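Side-chain contacts in short chain dehydrogenase (A0QTM2 homolog) (Mycobacterium thermoresistibile, PDB 3SC4), which probably catalyses NAD(P)-dependent oxidation or reduction, as other short chain dehydrogenases do: residues 26-29 / 30-34; 110-113 / 114-118; 178-181 / 182-186; 217-220 / 221-225; 247-251 / 252-256. All coordinates share one frame; numbering follows the deposited sequence.

All five contacts are local and sit at helix ends of a Rossmann-type fold. Contacts 2 and 4 lie where helices begin; each has a proline next to the first turn. Contacts 1, 3 and 5 lie where helices end. Contact 3 is the most buried; the others are partly buried. Contacts 2 and 3 face the second subunit. Contacts 1 and 4 touch through R28 and A225, and contacts 4 and 5 through V223 and L249, so three helices on one side of the sheet are joined. Chemistry differs with place: a sulfate at contact 2, an ion pair at contact 3, backbone bonding and apolar packing at contact 4, and positive-phi glycines at contacts 1 and 5.

Contact 1: 26-29 / 30-34; sequences AKRV and AADGA
R28 and D32 face each other one turn apart at the C-terminal end of helix 20-30. This helix is the first crossover of the Rossmann fold, between strands 11-15 and 35-40. The R28 side chain starts with CG anti to the backbone N (chi1 -177°) and bends at chi2 (70°). Its CB packs on A225 CB of helix 222-232, 4.1 Å away. NE makes a weak, long ion pair with D226, and the guanidinium forms a cation-pi contact with Y229. At the tip, NH1 lies 4.0 Å from D32 OD1, beyond a salt bridge. That oxygen is at the edge of the guanidinium, and the two flat groups are turned 73° against each other. The other carboxylate oxygen of D32 is bound to Y229 OH and to the backbone N of L7.

The helix runs out through regular bonds, such as A30 N to A26 O at 2.8 Å. D32 N then reaches V29 O at 3.3 Å. A type I turn from A30 to G33 overlaps this end, closed by G33 N to A30 O at 2.7 Å. G33 has positive phi and leads the chain toward strand 35-40. A34 thereby folds back on V29, and its CB meets V29 CG1 at 3.5 Å.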
loop_
_atom_site.group_PDB
_atom_site.type_symbol
_atom_site.label_atom_id
_atom_site.label_comp_id
_atom_site.label_asym_id
_atom_site.label_seq_id
_atom_site.Cartn_x
_atom_site.Cartn_y
_atom_site.Cartn_z
ATOM N N ALA B 26 -14.114 21.519 3.587
ATOM C CA ALA B 26 -13.581 22.808 3.990
ATOM C C ALA B 26 -14.709 23.795 4.308
ATOM O O ALA B 26 -14.714 24.409 5.368
ATOM C CB ALA B 26 -12.682 23.356 2.903
ATOM N N LYS B 27 -15.677 23.919 3.416
ATOM C CA LYS B 27 -16.791 24.845 3.647
ATOM C C LYS B 27 -17.582 24.500 4.908
ATOM O O LYS B 27 -17.886 25.370 5.721
ATOM C CB LYS B 27 -17.703 24.934 2.408
ATOM C CG LYS B 27 -17.171 25.944 1.348
ATOM C CD LYS B 27 -17.638 25.676 -0.077
ATOM C CE LYS B 27 -18.995 26.308 -0.419
ATOM N NZ LYS B 27 -19.409 25.873 -1.800
ATOM N N ARG B 28 -17.876 23.222 5.105
ATOM C CA ARG B 28 -18.655 22.824 6.275
ATOM C C ARG B 28 -17.948 23.160 7.570
ATOM O O ARG B 28 -18.560 23.641 8.511
ATOM C CB ARG B 28 -18.945 21.342 6.250
ATOM C CG ARG B 28 -19.817 20.881 7.388
ATOM C CD ARG B 28 -21.238 21.387 7.229
ATOM N NE ARG B 28 -22.133 20.662 8.123
ATOM C CZ ARG B 28 -22.394 20.999 9.383
ATOM N NH1 ARG B 28 -21.834 22.072 9.965
ATOM N NH2 ARG B 28 -23.241 20.246 10.063
ATOM N N VAL B 29 -16.655 22.900 7.610
ATOM C CA VAL B 29 -15.865 23.178 8.799
ATOM C C VAL B 29 -15.735 24.694 8.996
ATOM O O VAL B 29 -15.851 25.187 10.102
ATOM C CB VAL B 29 -14.489 22.488 8.704
ATOM C CG1 VAL B 29 -13.624 22.865 9.876
ATOM C CG2 VAL B 29 -14.687 20.974 8.636
ATOM N N ALA B 30 -15.491 25.415 7.910
ATOM C CA ALA B 30 -15.438 26.870 7.934
ATOM C C ALA B 30 -16.709 27.486 8.506
ATOM O O ALA B 30 -16.635 28.491 9.176
ATOM C CB ALA B 30 -15.178 27.423 6.527
ATOM N N ALA B 31 -17.869 26.882 8.250
ATOM C CA ALA B 31 -19.162 27.482 8.630
ATOM C C ALA B 31 -19.338 27.616 10.137
ATOM O O ALA B 31 -20.133 28.437 10.587
ATOM C CB ALA B 31 -20.325 26.687 8.041
ATOM N N ASP B 32 -18.599 26.806 10.906
ATOM C CA ASP B 32 -18.553 26.923 12.356
ATOM C C ASP B 32 -17.589 28.031 12.822
ATOM O O ASP B 32 -17.444 28.271 14.020
ATOM C CB ASP B 32 -18.108 25.584 12.971
ATOM C CG ASP B 32 -19.253 24.571 13.137
ATOM O OD1 ASP B 32 -20.339 24.778 12.555
ATOM O OD2 ASP B 32 -19.039 23.563 13.862
ATOM N N GLY B 33 -16.912 28.704 11.901
ATOM C CA GLY B 33 -15.917 29.722 12.281
ATOM C C GLY B 33 -14.526 29.154 12.514
ATOM O O GLY B 33 -13.785 29.621 13.393
ATOM N N ALA B 34 -14.177 28.139 11.718
ATOM C CA ALA B 34 -12.897 27.441 11.835
ATOM C C ALA B 34 -11.884 28.079 10.899
ATOM O O ALA B 34 -12.255 28.791 9.967
ATOM C CB ALA B 34 -13.068 25.953 11.479
#

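Contact 2: 110-113 / 114-118; sequences EEVP and LKRFD. With SO4 (sulfate ion), chain M.
V112 and R116 make the apolar part of this helix start. V112 CG1 touches the stem of the arginine, 3.6 Å from R116 CG and 3.7 Å from R116 CB. The two side chains cross at about a right angle. With CG1 anti to the backbone N of V112 (chi1 172°), this branch is the one that meets R116. V112 also packs on P165 of helix 164-183.

Two backbone bonds gather on one carbonyl. P113 is the N-cap residue of helix 114-135, and its O takes the N-H of F117 at 3.0 Å. This bond is nearly straight (170°) and lies in the carbonyl plane. R116 N adds a weak bond to the same P113 O, also at 3.0 Å. The next regular helical bond runs from D118 N to L114 O at 2.8 Å.

Helix 114-135 lies in the dimer interface, as the corresponding helix does in many short chain dehydrogenases. The F117 ring stacks with Y129 of the second subunit, and D118 forms a salt bridge with R126 of that subunit. V112 O accepts bonds from Y129 and Q133 of the second subunit.

The polar contact is with a sulfate, probably from the crystallisation liquor. R116 bends at chi2 (62°) and again at chi3, which turns NE toward sulfate O1 while the guanidinium leads away from the loop. R116 NE donates to sulfate O1 at 2.6 Å. This oxygen sits at the guanidinium edge, near its plane. O1 also crowds R116 CB, so the exact placement of the ion is doubtful. On the proline side, P113 CD lies 3.3 Å from sulfate O2.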
loop_
_atom_site.group_PDB
_atom_site.type_symbol
_atom_site.label_atom_id
_atom_site.label_comp_id
_atom_site.label_asym_id
_atom_site.label_seq_id
_atom_site.Cartn_x
_atom_site.Cartn_y
_atom_site.Cartn_z
ATOM N N GLU B 110 -0.977 -3.850 -16.735
ATOM C CA GLU B 110 -0.555 -3.894 -18.124
ATOM C C GLU B 110 -0.736 -2.546 -18.823
ATOM O O GLU B 110 -0.055 -2.288 -19.779
ATOM C CB GLU B 110 -1.331 -4.970 -18.889
ATOM C CG GLU B 110 -1.108 -6.359 -18.328
ATOM C CD GLU B 110 -1.723 -7.465 -19.179
ATOM O OE1 GLU B 110 -2.939 -7.693 -19.077
ATOM O OE2 GLU B 110 -0.971 -8.119 -19.934
ATOM N N GLU B 111 -1.648 -1.707 -18.339
ATOM C CA GLU B 111 -2.041 -0.459 -19.002
ATOM C C GLU B 111 -1.492 0.811 -18.357
ATOM O O GLU B 111 -1.442 1.847 -19.031
ATOM C CB GLU B 111 -3.580 -0.334 -19.003
ATOM C CG GLU B 111 -4.259 -1.461 -19.801
ATOM C CD GLU B 111 -5.767 -1.631 -19.547
ATOM O OE1 GLU B 111 -6.287 -1.329 -18.427
ATOM O OE2 GLU B 111 -6.436 -2.121 -20.504
ATOM N N VAL B 112 -1.112 0.749 -17.066
ATOM C CA VAL B 112 -0.730 1.931 -16.290
ATOM C C VAL B 112 0.799 1.999 -16.172
ATOM O O VAL B 112 1.411 1.238 -15.422
ATOM C CB VAL B 112 -1.380 1.924 -14.903
ATOM C CG1 VAL B 112 -0.818 3.054 -14.033
ATOM C CG2 VAL B 112 -2.926 2.052 -15.015
ATOM N N PRO B 113 1.438 2.901 -16.936
ATOM C CA PRO B 113 2.912 2.934 -16.833
ATOM C C PRO B 113 3.401 3.414 -15.480
ATOM O O PRO B 113 2.653 4.028 -14.704
ATOM C CB PRO B 113 3.355 3.937 -17.920
ATOM C CG PRO B 113 2.111 4.279 -18.719
ATOM C CD PRO B 113 0.899 3.861 -17.925
ATOM N N LEU B 114 4.661 3.153 -15.227
ATOM C CA LEU B 114 5.279 3.474 -13.963
ATOM C C LEU B 114 5.087 4.956 -13.585
ATOM O O LEU B 114 4.842 5.282 -12.436
ATOM C CB LEU B 114 6.764 3.088 -14.045
ATOM C CG LEU B 114 7.496 2.769 -12.755
ATOM C CD1 LEU B 114 6.742 1.758 -11.824
ATOM C CD2 LEU B 114 8.896 2.292 -13.156
ATOM N N LYS B 115 5.156 5.850 -14.563
ATOM C CA LYS B 115 5.025 7.293 -14.314
ATOM C C LYS B 115 3.630 7.632 -13.771
ATOM O O LYS B 115 3.468 8.472 -12.897
ATOM C CB LYS B 115 5.322 8.060 -15.608
ATOM C CG LYS B 115 5.205 9.620 -15.536
ATOM C CD LYS B 115 5.452 10.297 -16.945
ATOM C CE LYS B 115 6.755 11.145 -17.029
ATOM N NZ LYS B 115 6.548 12.632 -16.723
ATOM N N ARG B 116 2.619 6.958 -14.287
ATOM C CA ARG B 116 1.271 7.156 -13.787
ATOM C C ARG B 116 1.115 6.540 -12.400
ATOM O O ARG B 116 0.498 7.128 -11.527
ATOM C CB ARG B 116 0.273 6.540 -14.742
ATOM C CG ARG B 116 -1.160 6.598 -14.274
ATOM C CD ARG B 116 -1.681 8.020 -14.105
ATOM N NE ARG B 116 -1.597 8.809 -15.338
ATOM C CZ ARG B 116 -2.207 9.975 -15.505
ATOM N NH1 ARG B 116 -2.087 10.606 -16.657
ATOM N NH2 ARG B 116 -2.939 10.512 -14.529
ATOM N N PHE B 117 1.677 5.349 -12.223
ATOM C CA PHE B 117 1.691 4.694 -10.922
ATOM C C PHE B 117 2.275 5.617 -9.865
ATOM O O PHE B 117 1.692 5.764 -8.806
ATOM C CB PHE B 117 2.507 3.393 -10.981
ATOM C CG PHE B 117 2.656 2.718 -9.663
ATOM C CD1 PHE B 117 1.786 1.716 -9.291
ATOM C CD2 PHE B 117 3.670 3.098 -8.785
ATOM C CE1 PHE B 117 1.908 1.091 -8.071
ATOM C CE2 PHE B 117 3.804 2.483 -7.563
ATOM C CZ PHE B 117 2.918 1.477 -7.197
ATOM N N ASP B 118 3.429 6.222 -10.166
ATOM C CA ASP B 118 4.120 7.105 -9.220
ATOM C C ASP B 118 3.293 8.318 -8.864
ATOM O O ASP B 118 3.333 8.821 -7.750
ATOM C CB ASP B 118 5.454 7.584 -9.769
ATOM C CG ASP B 118 6.453 6.492 -9.871
ATOM O OD1 ASP B 118 6.253 5.436 -9.248
ATOM O OD2 ASP B 118 7.444 6.681 -10.592
HETATM S S SO4 M . -1.158 7.498 -18.707
HETATM O O1 SO4 M . -0.968 7.275 -17.294
HETATM O O2 SO4 M . -0.826 6.265 -19.444
HETATM O O3 SO4 M . -0.276 8.596 -19.096
HETATM O O4 SO4 M . -2.577 7.881 -18.899
#

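Contact 3: 178-181 / 182-186; sequences LGIA and EELRD
E182 packs its CB against G179 O, 3.5 Å away, in the last turn of helix 164-183. Its chain bends at chi2 (-46°), which holds the carboxylate beside the helix, between a water and R185. That water donates to both E182 OE2 and L178 O, each at 2.8 Å, and so ties the acid to the preceding turn. OE2 also receives R185 NH2 at 2.9 Å in a salt bridge. The nitrogen comes from the syn side, 23° out of the carboxylate plane, and the oxygen lies in the guanidinium plane. E183 follows, with its N bonded to G179 O at 3.0 Å. Its extended side chain runs outward, and its two carboxylate oxygens accept backbone N-H groups of T164 and I109 of the second subunit. L184 is the first residue to leave helical angles, yet its N still reaches I180 O at 2.9 Å. Its side chain lies beside that of I180, pointing the same way, and L184 CD2 meets I180 CG2 at 3.4 Å. R185 then sets its CB 3.5 Å from A181 O. I180 and A181 rest on S191 of strand 190-195, L184 covers I136 and I189, and L178 packs on L161 of the second subunit.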
loop_
_atom_site.group_PDB
_atom_site.type_symbol
_atom_site.label_atom_id
_atom_site.label_comp_id
_atom_site.label_asym_id
_atom_site.label_seq_id
_atom_site.Cartn_x
_atom_site.Cartn_y
_atom_site.Cartn_z
ATOM N N LEU B 178 -4.928 3.680 9.352
ATOM C CA LEU B 178 -5.131 2.692 10.406
ATOM C C LEU B 178 -3.870 2.446 11.224
ATOM O O LEU B 178 -3.931 2.188 12.415
ATOM C CB LEU B 178 -5.622 1.366 9.819
ATOM C CG LEU B 178 -6.955 1.438 9.074
ATOM C CD1 LEU B 178 -7.363 0.059 8.541
ATOM C CD2 LEU B 178 -8.060 1.988 9.993
ATOM N N GLY B 179 -2.723 2.505 10.590
ATOM C CA GLY B 179 -1.478 2.365 11.320
ATOM C C GLY B 179 -1.282 3.528 12.274
ATOM O O GLY B 179 -1.004 3.329 13.456
ATOM N N ILE B 180 -1.432 4.743 11.746
ATOM C CA ILE B 180 -1.383 5.946 12.548
ATOM C C ILE B 180 -2.346 5.863 13.732
ATOM O O ILE B 180 -2.024 6.315 14.798
ATOM C CB ILE B 180 -1.789 7.183 11.737
ATOM C CG1 ILE B 180 -0.728 7.561 10.728
ATOM C CG2 ILE B 180 -1.992 8.369 12.661
ATOM C CD1 ILE B 180 -1.228 8.686 9.825
ATOM N N ALA B 181 -3.531 5.301 13.537
ATOM C CA ALA B 181 -4.487 5.214 14.637
ATOM C C ALA B 181 -3.851 4.442 15.795
ATOM O O ALA B 181 -3.935 4.887 16.941
ATOM C CB ALA B 181 -5.802 4.579 14.211
ATOM N N GLU B 182 -3.169 3.332 15.494
ATOM C CA GLU B 182 -2.470 2.584 16.538
ATOM C C GLU B 182 -1.281 3.328 17.148
ATOM O O GLU B 182 -1.120 3.342 18.389
ATOM C CB GLU B 182 -2.037 1.190 16.054
ATOM C CG GLU B 182 -3.210 0.287 15.643
ATOM C CD GLU B 182 -4.350 0.302 16.665
ATOM O OE1 GLU B 182 -4.068 -0.015 17.845
ATOM O OE2 GLU B 182 -5.513 0.648 16.294
ATOM N N GLU B 183 -0.464 3.946 16.296
ATOM C CA GLU B 183 0.801 4.540 16.745
ATOM C C GLU B 183 0.587 5.842 17.510
ATOM O O GLU B 183 1.435 6.209 18.326
ATOM C CB GLU B 183 1.775 4.738 15.581
ATOM C CG GLU B 183 2.277 3.409 15.000
ATOM C CD GLU B 183 3.273 3.561 13.869
ATOM O OE1 GLU B 183 3.285 4.604 13.160
ATOM O OE2 GLU B 183 4.050 2.610 13.684
ATOM N N LEU B 184 -0.551 6.503 17.294
ATOM C CA LEU B 184 -0.876 7.737 17.989
ATOM C C LEU B 184 -1.985 7.594 19.044
ATOM O O LEU B 184 -2.464 8.584 19.617
ATOM C CB LEU B 184 -1.225 8.802 16.969
ATOM C CG LEU B 184 -0.048 9.557 16.324
ATOM C CD1 LEU B 184 1.095 8.678 15.896
ATOM C CD2 LEU B 184 -0.593 10.298 15.109
ATOM N N ARG B 185 -2.381 6.361 19.323
ATOM C CA ARG B 185 -3.420 6.084 20.314
ATOM C C ARG B 185 -3.057 6.682 21.689
ATOM O O ARG B 185 -3.878 7.340 22.305
ATOM C CB ARG B 185 -3.662 4.567 20.421
ATOM C CG ARG B 185 -4.921 4.177 21.218
ATOM C CD ARG B 185 -5.158 2.670 21.215
ATOM N NE ARG B 185 -5.644 2.204 19.900
ATOM C CZ ARG B 185 -6.921 2.252 19.496
ATOM N NH1 ARG B 185 -7.874 2.728 20.297
ATOM N NH2 ARG B 185 -7.249 1.799 18.294
ATOM N N ASP B 186 -1.823 6.480 22.144
ATOM C CA ASP B 186 -1.363 7.036 23.429
ATOM C C ASP B 186 -1.319 8.558 23.435
ATOM O O ASP B 186 -1.590 9.190 24.483
ATOM C CB ASP B 186 0.031 6.501 23.806
ATOM C CG ASP B 186 -0.013 5.068 24.333
ATOM O OD1 ASP B 186 -1.144 4.504 24.426
ATOM O OD2 ASP B 186 1.081 4.511 24.644
HETATM O O HOH W 1 -6.231 1.099 13.614
#

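Contact 4: 217-220 / 221-225; sequences RSRK and PEVYA
K220 and V223 are joined in a local contact where a loop turns into helix 222-232. The loop comes from helix 203-209. Residue K220 supplies the carbonyl at this helix start: V223 N donates to K220 O at 3.0 Å. The donor stands above the carbonyl plane, 46° out of it. V223 CG1 sits end-on beyond the same oxygen, 3.3 Å from K220 O. Its chi1 of 80° places CG1 between the backbone N and the carbonyl carbon and leaves CG2 anti to the N. CG2 looks toward R219, where R219 CD is 4.3 Å away.

P221 is the next residue. Its ring nitrogen has no hydrogen to donate, as suits the first turn of a helix. Its carbonyl is doubly used, with Y224 N at 2.9 Å and A225 N at 3.1 Å from P221 O. E222 bends at chi2 (85°), which brings its acid back to the loop: E222 OE1 lies 3.5 Å from K220 CB. K220 NZ and E222 OE1 carry opposite charges but stay 5.1 Å apart, not in contact.

The R219 guanidinium is held by D261, E246 and N278, so it ties the loop to the C-terminal part of the chain. Y224 OH bonds to L194 O of strand 190-195. P221 and A225 pack on A24 of helix 20-30, and V223 on L249 of helix 245-252. The proline-led helix belongs to the connection from strand 190-195 to the edge strand 242-244, a parallel crossover of the Rossmann fold.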
loop_
_atom_site.group_PDB
_atom_site.type_symbol
_atom_site.label_atom_id
_atom_site.label_comp_id
_atom_site.label_asym_id
_atom_site.label_seq_id
_atom_site.Cartn_x
_atom_site.Cartn_y
_atom_site.Cartn_z
ATOM N N ARG B 217 -27.731 8.616 -10.728
ATOM C CA ARG B 217 -27.190 7.517 -9.947
ATOM C C ARG B 217 -26.218 7.963 -8.849
ATOM O O ARG B 217 -25.620 7.132 -8.207
ATOM C CB ARG B 217 -26.479 6.518 -10.883
ATOM C CG ARG B 217 -27.343 6.003 -12.070
ATOM C CD ARG B 217 -26.945 4.571 -12.497
ATOM N NE ARG B 217 -27.708 3.544 -11.775
ATOM C CZ ARG B 217 -27.236 2.362 -11.367
ATOM N NH1 ARG B 217 -25.975 1.997 -11.570
ATOM N NH2 ARG B 217 -28.036 1.527 -10.720
ATOM N N SER B 218 -26.066 9.269 -8.640
ATOM C CA SER B 218 -24.997 9.811 -7.796
ATOM C C SER B 218 -25.537 10.617 -6.630
ATOM O O SER B 218 -26.727 10.922 -6.568
ATOM C CB SER B 218 -24.073 10.705 -8.623
ATOM O OG SER B 218 -23.455 9.975 -9.662
ATOM N N ARG B 219 -24.651 10.965 -5.708
ATOM C CA ARG B 219 -24.995 11.843 -4.584
ATOM C C ARG B 219 -24.127 13.097 -4.591
ATOM O O ARG B 219 -23.079 13.143 -5.251
ATOM C CB ARG B 219 -24.888 11.113 -3.235
ATOM C CG ARG B 219 -26.061 10.175 -2.969
ATOM C CD ARG B 219 -26.064 9.564 -1.567
ATOM N NE ARG B 219 -27.388 9.016 -1.289
ATOM C CZ ARG B 219 -27.663 7.790 -0.841
ATOM N NH1 ARG B 219 -26.713 6.922 -0.521
ATOM N NH2 ARG B 219 -28.927 7.445 -0.675
ATOM N N LYS B 220 -24.590 14.102 -3.852
ATOM C CA LYS B 220 -23.911 15.398 -3.748
ATOM C C LYS B 220 -22.711 15.364 -2.787
ATOM O O LYS B 220 -22.641 14.524 -1.903
ATOM C CB LYS B 220 -24.906 16.491 -3.318
ATOM C CG LYS B 220 -26.084 16.679 -4.271
ATOM C CD LYS B 220 -26.893 17.947 -3.970
ATOM C CE LYS B 220 -28.019 17.720 -2.918
ATOM N NZ LYS B 220 -28.589 19.028 -2.345
ATOM N N PRO B 221 -21.753 16.285 -2.966
ATOM C CA PRO B 221 -20.559 16.274 -2.114
ATOM C C PRO B 221 -20.861 16.489 -0.647
ATOM O O PRO B 221 -20.081 16.088 0.214
ATOM C CB PRO B 221 -19.701 17.422 -2.658
ATOM C CG PRO B 221 -20.490 18.066 -3.733
ATOM C CD PRO B 221 -21.629 17.221 -4.099
ATOM N N GLU B 222 -22.000 17.110 -0.373
ATOM C CA GLU B 222 -22.487 17.274 0.994
ATOM C C GLU B 222 -22.576 15.958 1.754
ATOM O O GLU B 222 -22.391 15.950 2.939
ATOM C CB GLU B 222 -23.851 17.982 0.999
ATOM C CG GLU B 222 -23.763 19.519 0.825
ATOM C CD GLU B 222 -23.699 20.011 -0.646
ATOM O OE1 GLU B 222 -23.562 19.204 -1.597
ATOM O OE2 GLU B 222 -23.794 21.246 -0.837
ATOM N N VAL B 223 -22.846 14.845 1.089
ATOM C CA VAL B 223 -22.873 13.580 1.796
ATOM C C VAL B 223 -21.532 13.315 2.476
ATOM O O VAL B 223 -21.510 12.807 3.582
ATOM C CB VAL B 223 -23.278 12.384 0.892
ATOM C CG1 VAL B 223 -22.100 11.890 0.035
ATOM C CG2 VAL B 223 -23.819 11.269 1.734
ATOM N N TYR B 224 -20.435 13.721 1.840
ATOM C CA TYR B 224 -19.086 13.584 2.393
ATOM C C TYR B 224 -18.797 14.656 3.452
ATOM O O TYR B 224 -18.241 14.365 4.516
ATOM C CB TYR B 224 -18.050 13.711 1.269
ATOM C CG TYR B 224 -16.997 12.620 1.165
ATOM C CD1 TYR B 224 -16.321 12.154 2.280
ATOM C CD2 TYR B 224 -16.619 12.115 -0.090
ATOM C CE1 TYR B 224 -15.348 11.174 2.178
ATOM C CE2 TYR B 224 -15.644 11.132 -0.203
ATOM C CZ TYR B 224 -15.015 10.669 0.937
ATOM O OH TYR B 224 -14.053 9.697 0.823
ATOM N N ALA B 225 -19.148 15.906 3.146
ATOM C CA ALA B 225 -18.960 17.031 4.094
ATOM C C ALA B 225 -19.696 16.800 5.422
ATOM O O ALA B 225 -19.104 16.893 6.490
ATOM C CB ALA B 225 -19.399 18.350 3.467
#

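Contact 5: 247-251 / 252-256; sequences DVLLE and SGVTD
L249 and L250 present their carbonyls to the chain that leaves helix 245-252. V254 N donates to L249 O at 3.2 Å, and G253 N to L250 O at 3.3 Å. G253 has a positive phi of 127°, which turns the backbone away from the helix axis. A CB at these angles would press on the carbonyl O before it. L250 CA adds a C-H contact with V254 O at 3.5 Å, nearly straight at the hydrogen. A water donates to L250 O at 2.9 Å and to V254 O at 2.7 Å, bridging the last turn and the chain that leaves it.

This is a Schellman motif, and it closes the helix that follows edge strand 242-244 of the Rossmann fold. Its usual apolar pair is present. L249 CD2 and V254 CG2 meet at 4.0 Å, with the side chains alongside and pointing the same way. L249 also packs on D226 of helix 222-232. S252 adds a polar grip. Its chi1 of 80° folds OG back over the last turn, and OG donates to L249 O at 2.6 Å. The hydroxyl lies 18° out of the carbonyl plane, while V254 N approaches from above that plane.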
loop_
_atom_site.group_PDB
_atom_site.type_symbol
_atom_site.label_atom_id
_atom_site.label_comp_id
_atom_site.label_asym_id
_atom_site.label_seq_id
_atom_site.Cartn_x
_atom_site.Cartn_y
_atom_site.Cartn_z
ATOM N N ASP B 247 -23.581 5.472 6.330
ATOM C CA ASP B 247 -23.667 4.777 7.616
ATOM C C ASP B 247 -23.409 5.731 8.793
ATOM O O ASP B 247 -24.117 5.711 9.789
ATOM C CB ASP B 247 -22.702 3.584 7.661
ATOM C CG ASP B 247 -22.908 2.631 6.511
ATOM O OD1 ASP B 247 -23.092 3.101 5.372
ATOM O OD2 ASP B 247 -22.884 1.403 6.720
ATOM N N VAL B 248 -22.385 6.559 8.672
ATOM C CA VAL B 248 -22.045 7.503 9.720
ATOM C C VAL B 248 -23.222 8.439 9.960
ATOM O O VAL B 248 -23.578 8.744 11.121
ATOM C CB VAL B 248 -20.780 8.296 9.343
ATOM C CG1 VAL B 248 -20.604 9.512 10.237
ATOM C CG2 VAL B 248 -19.585 7.386 9.429
ATOM N N LEU B 249 -23.838 8.870 8.864
ATOM C CA LEU B 249 -24.943 9.807 8.949
ATOM C C LEU B 249 -26.171 9.210 9.654
ATOM O O LEU B 249 -26.719 9.851 10.532
ATOM C CB LEU B 249 -25.276 10.377 7.569
ATOM C CG LEU B 249 -24.224 11.413 7.089
ATOM C CD1 LEU B 249 -24.328 11.646 5.590
ATOM C CD2 LEU B 249 -24.313 12.761 7.860
ATOM N N LEU B 250 -26.581 7.988 9.310
ATOM C CA LEU B 250 -27.696 7.316 10.022
ATOM C C LEU B 250 -27.422 7.119 11.494
ATOM O O LEU B 250 -28.316 7.276 12.306
ATOM C CB LEU B 250 -27.999 5.930 9.434
ATOM C CG LEU B 250 -28.595 5.947 8.045
ATOM C CD1 LEU B 250 -28.856 4.524 7.569
ATOM C CD2 LEU B 250 -29.869 6.760 8.032
ATOM N N GLU B 251 -26.193 6.745 11.830
ATOM C CA GLU B 251 -25.802 6.511 13.216
ATOM C C GLU B 251 -25.902 7.814 14.028
ATOM O O GLU B 251 -26.112 7.777 15.245
ATOM C CB GLU B 251 -24.394 5.865 13.275
ATOM C CG GLU B 251 -24.418 4.349 12.900
ATOM C CD GLU B 251 -23.106 3.769 12.322
ATOM O OE1 GLU B 251 -22.042 4.444 12.331
ATOM O OE2 GLU B 251 -23.154 2.605 11.840
ATOM N N SER B 252 -25.770 8.956 13.335
ATOM C CA SER B 252 -25.792 10.295 13.947
ATOM C C SER B 252 -27.182 10.895 14.125
ATOM O O SER B 252 -27.345 11.829 14.916
ATOM C CB SER B 252 -24.967 11.281 13.122
ATOM O OG SER B 252 -25.687 11.748 11.997
ATOM N N GLY B 253 -28.157 10.382 13.370
ATOM C CA GLY B 253 -29.567 10.792 13.489
ATOM C C GLY B 253 -30.238 11.240 12.201
ATOM O O GLY B 253 -31.434 11.498 12.179
ATOM N N VAL B 254 -29.482 11.356 11.122
ATOM C CA VAL B 254 -30.082 11.626 9.835
ATOM C C VAL B 254 -30.993 10.446 9.463
ATOM O O VAL B 254 -30.560 9.299 9.512
ATOM C CB VAL B 254 -29.009 11.845 8.763
ATOM C CG1 VAL B 254 -29.655 12.025 7.389
ATOM C CG2 VAL B 254 -28.132 13.055 9.128
ATOM N N THR B 255 -32.266 10.710 9.143
ATOM C CA THR B 255 -33.162 9.621 8.734
ATOM C C THR B 255 -33.406 9.598 7.239
ATOM O O THR B 255 -33.676 8.544 6.669
ATOM C CB THR B 255 -34.508 9.647 9.498
ATOM O OG1 THR B 255 -35.203 10.887 9.262
ATOM C CG2 THR B 255 -34.253 9.424 11.013
ATOM N N ASP B 256 -33.276 10.752 6.602
ATOM C CA ASP B 256 -33.638 10.913 5.202
ATOM C C ASP B 256 -32.375 11.182 4.386
ATOM O O ASP B 256 -31.948 12.312 4.281
ATOM C CB ASP B 256 -34.628 12.074 5.097
ATOM C CG ASP B 256 -35.091 12.350 3.662
ATOM O OD1 ASP B 256 -34.765 11.559 2.752
ATOM O OD2 ASP B 256 -35.791 13.371 3.444
HETATM O O HOH W 2 -31.080 7.665 11.565
#